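Local coordinates for protein chitin binding domain (Burkholderia pseudomallei, PDB 3UAM) that probably binds chitin or a related polysaccharide and may cleave it oxidatively, as AA10 lytic polysaccharide monooxygenases do, at residues L61-A66 and K125-T130; D68-G73 and Q162-P167; A37-F42 and R91-E96. All blocks are in the same frame, centred on the assembly; numbering follows the deposited sequence.

Contact 1. Residues L61-A66 and K125-T130; sequences LRDPDA and KTRRWT
Asp63 and Asp65 together hold the guanidinium of Arg128, a salt-bridge network that ties the loop between strand 49-51 and helix 98-101 to strand 126-133. The grip on Asp63 is end-on and bidentate: NH1 of Arg128 gives a bond of 2.8 Å to OD2 of Asp63, and NH2 of Arg128 one of 2.9 Å to OD1, the two planes lying 18° apart. Both oxygens are met on the syn side, somewhat out of the carboxylate plane. Asp65 comes across at about a right angle and takes NH2 of Arg128 on the anti lone pair of its OD2 at 2.7 Å, while a water joins that same oxygen to NE of Arg128. Asp199 adds a salt bridge to NH1.

Asp63 has CG beside its carbonyl carbon, anti to the backbone N (chi1 -168°), and OD1 also accepts from the following N of Asp65 (2.9 Å) and of Ala66, an Asx turn and Asx motif.

The packing is slight. CB of Ala66 lies over one face of the Arg127 guanidinium, 3.4 Å from its NE; Arg127 itself pairs with Asp69.

This mostly buried network should restrict rotation of the Asp63 carboxylate and the Arg128 guanidinium, and probably stabilises ionised Asp63 and Asp65.

Contact 2. Residues D68-G73 and Q162-P167; sequences DDVANG and QPYWGP
A type I turn from Pro163 to Gly166, closed by the 2.9 Å bond from N of Gly166 to O of Pro163, presents Tyr164 and Trp165 to the loop at Asp68-Val70. The Tyr164 ring meets that loop with its edge: CE2 of Tyr164 stands 3.2 Å from the backbone O of Asp68, and CD2 is 3.6 Å from OD1 of Asp69, both oxygens near the ring plane. At the hydroxyl end, CG2 of Val70 touches OH of Tyr164 obliquely.

This is a surface contact, joining the long loop before helix 98-101 to the one between strand 155-158 and helix 169-173. The turn also packs on itself. Trp165 has CG between its backbone N and carbonyl carbon (chi1 64°); its CE3 sits over the centre of one Tyr164 face, CE1 of Tyr164 lies in plane at the indole edge, and CB of Pro163, which follows a cis peptide bond, covers the centre of a Trp165 face. Asp68 crosses the indole at about a right angle, its CG 3.5 Å from CH2 of Trp165.

Between 68-73 and 162-167 the polar links run through three waters. One links N of Asp68 to OE1 of Gln162, and another lies between O of Asp68 and OH of Tyr164. The third gives a short 2.6 Å bond to OD1 of Asp69 and accepts from N of Tyr164; OD2 of that aspartate pairs with Arg127.

Contact 3. Residues A37-F42 and R91-E96; sequences AGRLDF and RAQLNE
Arg39 and Gln93 both carry CG anti to their carbonyl carbon (chi1 -58° in Arg39), and from there Gln93 runs extended while Arg39 bends at chi3, 44°, to place NE beside the amide. NE and NH2 of Arg39 then close side-on upon a single atom, OE1 of Gln93, at 3.0 and 3.1 Å. OE1 lies at the edge of the guanidinium, close to its plane; both nitrogens come to it from the same face of the amide, which is turned 35° from the guanidinium.

The other end of the amide answers the backbone. NE2 of Gln93 donates to O of Arg39 at 3.0 Å in a nearly straight bond, although the nitrogen stands above that carbonyl's plane. NE2 also donates to O of Ala90, its strongest polar partner, so the amide is held at both its oxygen and its nitrogen, which supports the modelled amide orientation.

Leu40 slides past Gln93 in the opposite direction. Its CD2 comes 3.7 Å from N of Arg91 and equally near NE2 of Gln93, and its CD1 meets CD1 of Leu94 at 4.1 Å.

Contact 3 thus pins the link after the Schellman end of helix 30-36, at Gly38, to the 3-10 segment 91-95. Leu34 of helix 30-36 packs on Leu40 and Leu94, and Val45 of helix 42-45 also reaches Leu40.

In the fold
From the N terminus the chain first passes 37-42, between helices 30-36 and 42-45, then strand 49-51 and the long loop that supplies 61-66, 68-73 and 91-96. Contact 3 closes the span back to 37-42. Contact 1 carries 61-66 forward, and contact 2 carries 68-73 further on. All three spans cross, their segments alternating. Contacts 1 and 2 are neighbours, centres about 8 Å apart, joined by the Arg127–Asp69 salt bridge; contact 1 ties the long loop to strand 126-133 of the mixed sheet, contact 2 to the loop before helix 169-173. Contact 3, on the opposite side of the chain's centre, ties its later part, 91-96, to the link between helices 30-36 and 42-45.

Contact 1. Residues L61-A66 and K125-T130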
loop_
_atom_site.group_PDB
_atom_site.type_symbol
_atom_site.label_atom_id
_atom_site.label_comp_id
_atom_site.label_asym_id
_atom_site.label_seq_id
_atom_site.Cartn_x
_atom_site.Cartn_y
_atom_site.Cartn_z
ATOM N N LEU A 61 -1.332 -18.169 -4.915
ATOM C CA LEU A 61 -2.577 -17.786 -5.573
ATOM C C LEU A 61 -2.279 -17.155 -6.926
ATOM O O LEU A 61 -1.325 -16.380 -7.059
ATOM C CB LEU A 61 -3.368 -16.789 -4.714
ATOM C CG LEU A 61 -4.016 -17.431 -3.501
ATOM C CD1 LEU A 61 -4.555 -16.350 -2.566
ATOM C CD2 LEU A 61 -5.104 -18.406 -3.956
ATOM N N ARG A 62 -3.106 -17.462 -7.918
ATOM C CA ARG A 62 -3.045 -16.747 -9.188
ATOM C C ARG A 62 -3.803 -15.432 -9.072
ATOM O O ARG A 62 -4.693 -15.276 -8.241
ATOM C CB ARG A 62 -3.621 -17.592 -10.340
ATOM C CG ARG A 62 -2.967 -18.957 -10.514
ATOM C CD ARG A 62 -1.450 -18.913 -10.505
ATOM N NE ARG A 62 -0.881 -18.133 -11.623
ATOM C CZ ARG A 62 -0.187 -18.643 -12.638
ATOM N NH1 ARG A 62 0.044 -19.936 -12.710
ATOM N NH2 ARG A 62 0.302 -17.849 -13.584
ATOM N N ASP A 63 -3.442 -14.486 -9.919
ATOM C CA ASP A 63 -4.145 -13.221 -9.976
ATOM C C ASP A 63 -5.598 -13.448 -10.457
ATOM O O ASP A 63 -5.813 -14.109 -11.460
ATOM C CB ASP A 63 -3.398 -12.277 -10.899
ATOM C CG ASP A 63 -3.899 -10.855 -10.803
ATOM O OD1 ASP A 63 -4.977 -10.573 -11.364
ATOM O OD2 ASP A 63 -3.210 -10.023 -10.180
ATOM N N PRO A 64 -6.591 -12.893 -9.741
ATOM C CA PRO A 64 -8.000 -13.067 -10.124
ATOM C C PRO A 64 -8.373 -12.459 -11.496
ATOM O O PRO A 64 -9.331 -12.903 -12.124
ATOM C CB PRO A 64 -8.750 -12.310 -9.014
ATOM C CG PRO A 64 -7.813 -11.255 -8.600
ATOM C CD PRO A 64 -6.452 -11.924 -8.634
ATOM N N ASP A 65 -7.632 -11.453 -11.961
ATOM C CA ASP A 65 -7.944 -10.809 -13.231
ATOM C C ASP A 65 -7.024 -11.240 -14.361
ATOM O O ASP A 65 -7.462 -11.285 -15.516
ATOM C CB ASP A 65 -7.863 -9.299 -13.078
ATOM C CG ASP A 65 -8.855 -8.773 -12.081
ATOM O OD1 ASP A 65 -10.073 -8.923 -12.359
ATOM O OD2 ASP A 65 -8.416 -8.211 -11.042
ATOM N N ALA A 66 -5.773 -11.578 -14.038
ATOM C CA ALA A 66 -4.750 -11.852 -15.042
ATOM C C ALA A 66 -4.099 -13.232 -14.838
ATOM O O ALA A 66 -3.158 -13.362 -14.054
ATOM C CB ALA A 66 -3.706 -10.738 -15.008
ATOM N N LYS A 125 6.434 -3.481 -13.963
ATOM C CA LYS A 125 5.157 -3.798 -14.636
ATOM C C LYS A 125 4.047 -3.969 -13.599
ATOM O O LYS A 125 4.176 -4.758 -12.697
ATOM C CB LYS A 125 5.285 -5.078 -15.445
ATOM C CG LYS A 125 6.176 -4.948 -16.659
ATOM C CD LYS A 125 6.283 -6.255 -17.424
ATOM C CE LYS A 125 7.160 -6.097 -18.663
ATOM N NZ LYS A 125 7.246 -7.344 -19.481
ATOM N N THR A 126 2.964 -3.225 -13.737
ATOM C CA THR A 126 1.943 -3.119 -12.686
ATOM C C THR A 126 0.607 -3.759 -13.072
ATOM O O THR A 126 0.062 -3.444 -14.116
ATOM C CB THR A 126 1.670 -1.654 -12.388
ATOM O OG1 THR A 126 2.885 -1.020 -11.987
ATOM C CG2 THR A 126 0.593 -1.497 -11.295
ATOM N N ARG A 127 0.065 -4.623 -12.218
ATOM C CA ARG A 127 -1.282 -5.146 -12.444
ATOM C C ARG A 127 -2.345 -4.202 -11.913
ATOM O O ARG A 127 -3.321 -3.947 -12.584
ATOM C CB ARG A 127 -1.469 -6.546 -11.846
ATOM C CG ARG A 127 -2.826 -7.163 -12.152
ATOM C CD ARG A 127 -3.172 -7.122 -13.638
ATOM N NE ARG A 127 -2.157 -7.772 -14.455
ATOM C CZ ARG A 127 -2.001 -7.600 -15.768
ATOM N NH1 ARG A 127 -2.765 -6.752 -16.433
ATOM N NH2 ARG A 127 -1.026 -8.235 -16.413
ATOM N N ARG A 128 -2.148 -3.688 -10.707
ATOM C CA ARG A 128 -3.128 -2.805 -10.080
ATOM C C ARG A 128 -2.540 -1.981 -8.922
ATOM O O ARG A 128 -1.442 -2.251 -8.429
ATOM C CB ARG A 128 -4.334 -3.615 -9.590
ATOM C CG ARG A 128 -4.029 -4.530 -8.411
ATOM C CD ARG A 128 -5.231 -5.307 -7.859
ATOM N NE ARG A 128 -5.829 -6.215 -8.843
ATOM C CZ ARG A 128 -5.253 -7.333 -9.284
ATOM N NH1 ARG A 128 -4.042 -7.689 -8.860
ATOM N NH2 ARG A 128 -5.882 -8.095 -10.169
ATOM N N TRP A 129 -3.301 -0.958 -8.529
ATOM C CA TRP A 129 -3.148 -0.272 -7.274
ATOM C C TRP A 129 -4.473 -0.400 -6.583
ATOM O O TRP A 129 -5.520 -0.274 -7.215
ATOM C CB TRP A 129 -2.900 1.207 -7.484
ATOM C CG TRP A 129 -1.631 1.571 -8.175
ATOM C CD1 TRP A 129 -0.443 2.019 -7.605
ATOM C CD2 TRP A 129 -1.393 1.581 -9.609
ATOM N NE1 TRP A 129 0.487 2.308 -8.576
ATOM C CE2 TRP A 129 -0.018 2.066 -9.796
ATOM C CE3 TRP A 129 -2.162 1.282 -10.723
ATOM C CZ2 TRP A 129 0.541 2.211 -11.053
ATOM C CZ3 TRP A 129 -1.586 1.429 -11.989
ATOM C CH2 TRP A 129 -0.251 1.883 -12.140
ATOM N N THR A 130 -4.435 -0.648 -5.284
ATOM C CA THR A 130 -5.625 -0.865 -4.489
ATOM C C THR A 130 -5.519 0.008 -3.237
ATOM O O THR A 130 -4.405 0.201 -2.708
ATOM C CB THR A 130 -5.744 -2.330 -4.042
ATOM O OG1 THR A 130 -5.903 -3.183 -5.190
ATOM C CG2 THR A 130 -6.984 -2.481 -3.200
HETATM O O HOH W 1 -8.667 -5.935 -9.440
#

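Contact 2. Residues D68-G73 and Q162-P167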
loop_
_atom_site.group_PDB
_atom_site.type_symbol
_atom_site.label_atom_id
_atom_site.label_comp_id
_atom_site.label_asym_id
_atom_site.label_seq_id
_atom_site.Cartn_x
_atom_site.Cartn_y
_atom_site.Cartn_z
ATOM N N ASP A 68 -2.011 -15.149 -16.333
ATOM C CA ASP A 68 -0.594 -15.424 -16.588
ATOM C C ASP A 68 0.359 -14.678 -15.620
ATOM O O ASP A 68 1.572 -14.918 -15.634
ATOM C CB ASP A 68 -0.236 -15.141 -18.043
ATOM C CG ASP A 68 -0.765 -16.215 -19.008
ATOM O OD1 ASP A 68 -0.734 -17.409 -18.668
ATOM O OD2 ASP A 68 -1.216 -15.864 -20.110
ATOM N N ASP A 69 -0.185 -13.800 -14.771
ATOM C CA ASP A 69 0.642 -13.060 -13.828
ATOM C C ASP A 69 1.318 -14.028 -12.858
ATOM O O ASP A 69 0.805 -15.112 -12.589
ATOM C CB ASP A 69 -0.155 -11.998 -13.061
ATOM C CG ASP A 69 -0.259 -10.677 -13.804
ATOM O OD1 ASP A 69 0.045 -10.630 -15.026
ATOM O OD2 ASP A 69 -0.694 -9.677 -13.155
ATOM N N VAL A 70 2.485 -13.633 -12.362
ATOM C CA VAL A 70 3.245 -14.467 -11.446
ATOM C C VAL A 70 2.452 -14.575 -10.163
ATOM O O VAL A 70 1.887 -13.579 -9.679
ATOM C CB VAL A 70 4.644 -13.877 -11.171
ATOM C CG1 VAL A 70 5.304 -14.574 -9.982
ATOM C CG2 VAL A 70 5.494 -13.926 -12.443
ATOM N N ALA A 71 2.371 -15.793 -9.640
ATOM C CA ALA A 71 1.619 -16.075 -8.398
ATOM C C ALA A 71 2.207 -15.342 -7.184
ATOM O O ALA A 71 3.409 -15.034 -7.151
ATOM C CB ALA A 71 1.586 -17.576 -8.135
ATOM N N ASN A 72 1.365 -15.051 -6.196
ATOM C CA ASN A 72 1.835 -14.256 -5.057
ATOM C C ASN A 72 2.777 -15.022 -4.157
ATOM O O ASN A 72 2.709 -16.244 -4.052
ATOM C CB ASN A 72 0.690 -13.647 -4.238
ATOM C CG ASN A 72 -0.098 -14.659 -3.438
ATOM O OD1 ASN A 72 -0.208 -15.831 -3.808
ATOM N ND2 ASN A 72 -0.690 -14.192 -2.332
ATOM N N GLY A 73 3.675 -14.285 -3.530
ATOM C CA GLY A 73 4.392 -14.800 -2.356
ATOM C C GLY A 73 3.516 -14.629 -1.132
ATOM O O GLY A 73 2.360 -14.198 -1.235
ATOM N N GLN A 162 -2.698 -7.901 -21.016
ATOM C CA GLN A 162 -2.238 -9.280 -20.741
ATOM C C GLN A 162 -1.862 -9.987 -22.032
ATOM O O GLN A 162 -2.444 -9.695 -23.060
ATOM C CB GLN A 162 -3.346 -10.089 -20.062
ATOM C CG GLN A 162 -3.849 -9.568 -18.731
ATOM C CD GLN A 162 -5.089 -10.307 -18.223
ATOM O OE1 GLN A 162 -5.112 -11.523 -18.166
ATOM N NE2 GLN A 162 -6.113 -9.552 -17.829
ATOM N N PRO A 163 -0.904 -10.941 -21.986
ATOM C CA PRO A 163 -0.101 -11.300 -20.829
ATOM C C PRO A 163 0.944 -10.228 -20.521
ATOM O O PRO A 163 1.214 -9.356 -21.361
ATOM C CB PRO A 163 0.590 -12.588 -21.264
ATOM C CG PRO A 163 0.641 -12.507 -22.756
ATOM C CD PRO A 163 -0.618 -11.811 -23.143
ATOM N N TYR A 164 1.560 -10.302 -19.346
ATOM C CA TYR A 164 2.540 -9.272 -18.959
ATOM C C TYR A 164 3.781 -9.295 -19.837
ATOM O O TYR A 164 4.572 -8.361 -19.789
ATOM C CB TYR A 164 2.944 -9.405 -17.485
ATOM C CG TYR A 164 3.768 -10.640 -17.132
ATOM C CD1 TYR A 164 5.121 -10.736 -17.447
ATOM C CD2 TYR A 164 3.183 -11.700 -16.461
ATOM C CE1 TYR A 164 5.865 -11.877 -17.098
ATOM C CE2 TYR A 164 3.897 -12.825 -16.124
ATOM C CZ TYR A 164 5.228 -12.917 -16.429
ATOM O OH TYR A 164 5.890 -14.054 -16.035
ATOM N N TRP A 165 3.976 -10.367 -20.614
ATOM C CA TRP A 165 5.090 -10.427 -21.579
ATOM C C TRP A 165 4.711 -10.117 -23.002
ATOM O O TRP A 165 5.511 -10.323 -23.924
ATOM C CB TRP A 165 5.752 -11.784 -21.552
ATOM C CG TRP A 165 4.857 -12.916 -21.980
ATOM C CD1 TRP A 165 4.549 -13.337 -23.281
ATOM C CD2 TRP A 165 4.165 -13.851 -21.106
ATOM N NE1 TRP A 165 3.721 -14.420 -23.251
ATOM C CE2 TRP A 165 3.449 -14.777 -21.983
ATOM C CE3 TRP A 165 4.052 -13.990 -19.748
ATOM C CZ2 TRP A 165 2.655 -15.783 -21.489
ATOM C CZ3 TRP A 165 3.264 -15.033 -19.247
ATOM C CH2 TRP A 165 2.586 -15.915 -20.106
ATOM N N GLY A 166 3.496 -9.628 -23.204
ATOM C CA GLY A 166 3.030 -9.293 -24.532
ATOM C C GLY A 166 3.827 -8.132 -25.129
ATOM O O GLY A 166 4.500 -7.381 -24.416
ATOM N N PRO A 167 3.759 -7.987 -26.443
ATOM C CA PRO A 167 4.593 -7.004 -27.123
ATOM C C PRO A 167 4.420 -5.571 -26.619
ATOM O O PRO A 167 5.383 -4.820 -26.668
ATOM C CB PRO A 167 4.157 -7.117 -28.598
ATOM C CG PRO A 167 2.875 -7.861 -28.587
ATOM C CD PRO A 167 2.890 -8.732 -27.372
HETATM O O HOH W 2 -2.797 -12.930 -18.017
HETATM O O HOH W 3 4.217 -16.104 -15.178
HETATM O O HOH W 4 -0.383 -11.464 -17.492
#

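Contact 3. Residues A37-F42 and R91-E96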
loop_
_atom_site.group_PDB
_atom_site.type_symbol
_atom_site.label_atom_id
_atom_site.label_comp_id
_atom_site.label_asym_id
_atom_site.label_seq_id
_atom_site.Cartn_x
_atom_site.Cartn_y
_atom_site.Cartn_z
ATOM N N ALA A 37 11.823 12.449 9.290
ATOM C CA ALA A 37 12.299 12.556 10.659
ATOM C C ALA A 37 13.694 11.937 10.844
ATOM O O ALA A 37 14.181 11.878 11.954
ATOM C CB ALA A 37 11.292 11.876 11.593
ATOM N N GLY A 38 14.321 11.452 9.772
ATOM C CA GLY A 38 15.627 10.807 9.866
ATOM C C GLY A 38 15.657 9.380 10.420
ATOM O O GLY A 38 16.725 8.888 10.768
ATOM N N ARG A 39 14.510 8.692 10.471
ATOM C CA ARG A 39 14.422 7.369 11.113
ATOM C C ARG A 39 14.392 6.191 10.139
ATOM O O ARG A 39 14.517 5.049 10.555
ATOM C CB ARG A 39 13.194 7.336 12.044
ATOM C CG ARG A 39 13.261 8.449 13.108
ATOM C CD ARG A 39 12.034 8.533 13.976
ATOM N NE ARG A 39 11.581 7.223 14.423
ATOM C CZ ARG A 39 10.460 7.024 15.109
ATOM N NH1 ARG A 39 9.703 8.058 15.454
ATOM N NH2 ARG A 39 10.100 5.801 15.477
ATOM N N LEU A 40 14.188 6.459 8.852
ATOM C CA LEU A 40 14.357 5.457 7.812
ATOM C C LEU A 40 15.158 6.048 6.682
ATOM O O LEU A 40 15.032 7.243 6.406
ATOM C CB LEU A 40 13.005 5.032 7.253
ATOM C CG LEU A 40 12.096 4.171 8.130
ATOM C CD1 LEU A 40 10.782 3.915 7.402
ATOM C CD2 LEU A 40 12.772 2.858 8.491
ATOM N N ASP A 41 15.960 5.249 5.990
ATOM C CA ASP A 41 16.651 5.806 4.827
ATOM C C ASP A 41 15.772 5.702 3.576
ATOM O O ASP A 41 14.699 5.134 3.617
ATOM C CB ASP A 41 18.048 5.207 4.631
ATOM C CG ASP A 41 18.030 3.727 4.404
ATOM O OD1 ASP A 41 17.168 3.238 3.655
ATOM O OD2 ASP A 41 18.917 3.048 4.961
ATOM N N PHE A 42 16.229 6.275 2.471
ATOM C CA PHE A 42 15.430 6.337 1.254
ATOM C C PHE A 42 15.088 4.950 0.695
ATOM O O PHE A 42 13.947 4.717 0.302
ATOM C CB PHE A 42 16.168 7.178 0.193
ATOM C CG PHE A 42 15.336 7.517 -1.011
ATOM C CD1 PHE A 42 14.352 8.487 -0.924
ATOM C CD2 PHE A 42 15.549 6.883 -2.231
ATOM C CE1 PHE A 42 13.586 8.831 -2.031
ATOM C CE2 PHE A 42 14.789 7.212 -3.341
ATOM C CZ PHE A 42 13.814 8.198 -3.241
ATOM N N ARG A 91 12.857 -0.722 9.254
ATOM C CA ARG A 91 11.475 -0.771 8.746
ATOM C C ARG A 91 10.495 -1.384 9.779
ATOM O O ARG A 91 9.294 -1.142 9.694
ATOM C CB ARG A 91 11.386 -1.559 7.442
ATOM C CG ARG A 91 11.992 -0.845 6.246
ATOM C CD ARG A 91 12.081 -1.761 5.030
ATOM N NE ARG A 91 13.295 -2.560 5.072
ATOM C CZ ARG A 91 13.773 -3.279 4.061
ATOM N NH1 ARG A 91 13.107 -3.403 2.919
ATOM N NH2 ARG A 91 14.913 -3.928 4.224
ATOM N N ALA A 92 11.004 -2.170 10.729
ATOM C CA ALA A 92 10.160 -2.725 11.805
ATOM C C ALA A 92 9.442 -1.678 12.645
ATOM O O ALA A 92 8.372 -1.963 13.181
ATOM C CB ALA A 92 10.976 -3.641 12.720
ATOM N N GLN A 93 10.031 -0.486 12.781
ATOM C CA GLN A 93 9.389 0.662 13.446
ATOM C C GLN A 93 7.952 0.877 12.980
ATOM O O GLN A 93 7.077 1.260 13.759
ATOM C CB GLN A 93 10.156 1.968 13.141
ATOM C CG GLN A 93 11.450 2.161 13.897
ATOM C CD GLN A 93 12.324 3.297 13.336
ATOM O OE1 GLN A 93 12.395 4.371 13.913
ATOM N NE2 GLN A 93 12.980 3.055 12.195
ATOM N N LEU A 94 7.724 0.644 11.691
ATOM C CA LEU A 94 6.437 0.927 11.075
ATOM C C LEU A 94 5.267 0.166 11.676
ATOM O O LEU A 94 4.152 0.647 11.613
ATOM C CB LEU A 94 6.502 0.671 9.566
ATOM C CG LEU A 94 7.361 1.690 8.800
ATOM C CD1 LEU A 94 7.811 1.071 7.484
ATOM C CD2 LEU A 94 6.622 3.012 8.555
ATOM N N ASN A 95 5.537 -1.001 12.248
ATOM C CA ASN A 95 4.500 -1.880 12.794
ATOM C C ASN A 95 4.051 -1.595 14.214
ATOM O O ASN A 95 3.132 -2.256 14.722
ATOM C CB ASN A 95 4.992 -3.331 12.717
ATOM C CG ASN A 95 5.231 -3.773 11.288
ATOM O OD1 ASN A 95 4.422 -3.466 10.398
ATOM N ND2 ASN A 95 6.339 -4.469 11.048
ATOM N N GLU A 96 4.694 -0.632 14.866
ATOM C CA GLU A 96 4.274 -0.260 16.189
ATOM C C GLU A 96 2.832 0.261 16.167
ATOM O O GLU A 96 2.421 0.942 15.249
ATOM C CB GLU A 96 5.215 0.785 16.793
ATOM C CG GLU A 96 6.614 0.255 17.038
ATOM C CD GLU A 96 6.673 -0.858 18.077
ATOM O OE1 GLU A 96 5.798 -0.944 18.976
ATOM O OE2 GLU A 96 7.639 -1.640 17.999
#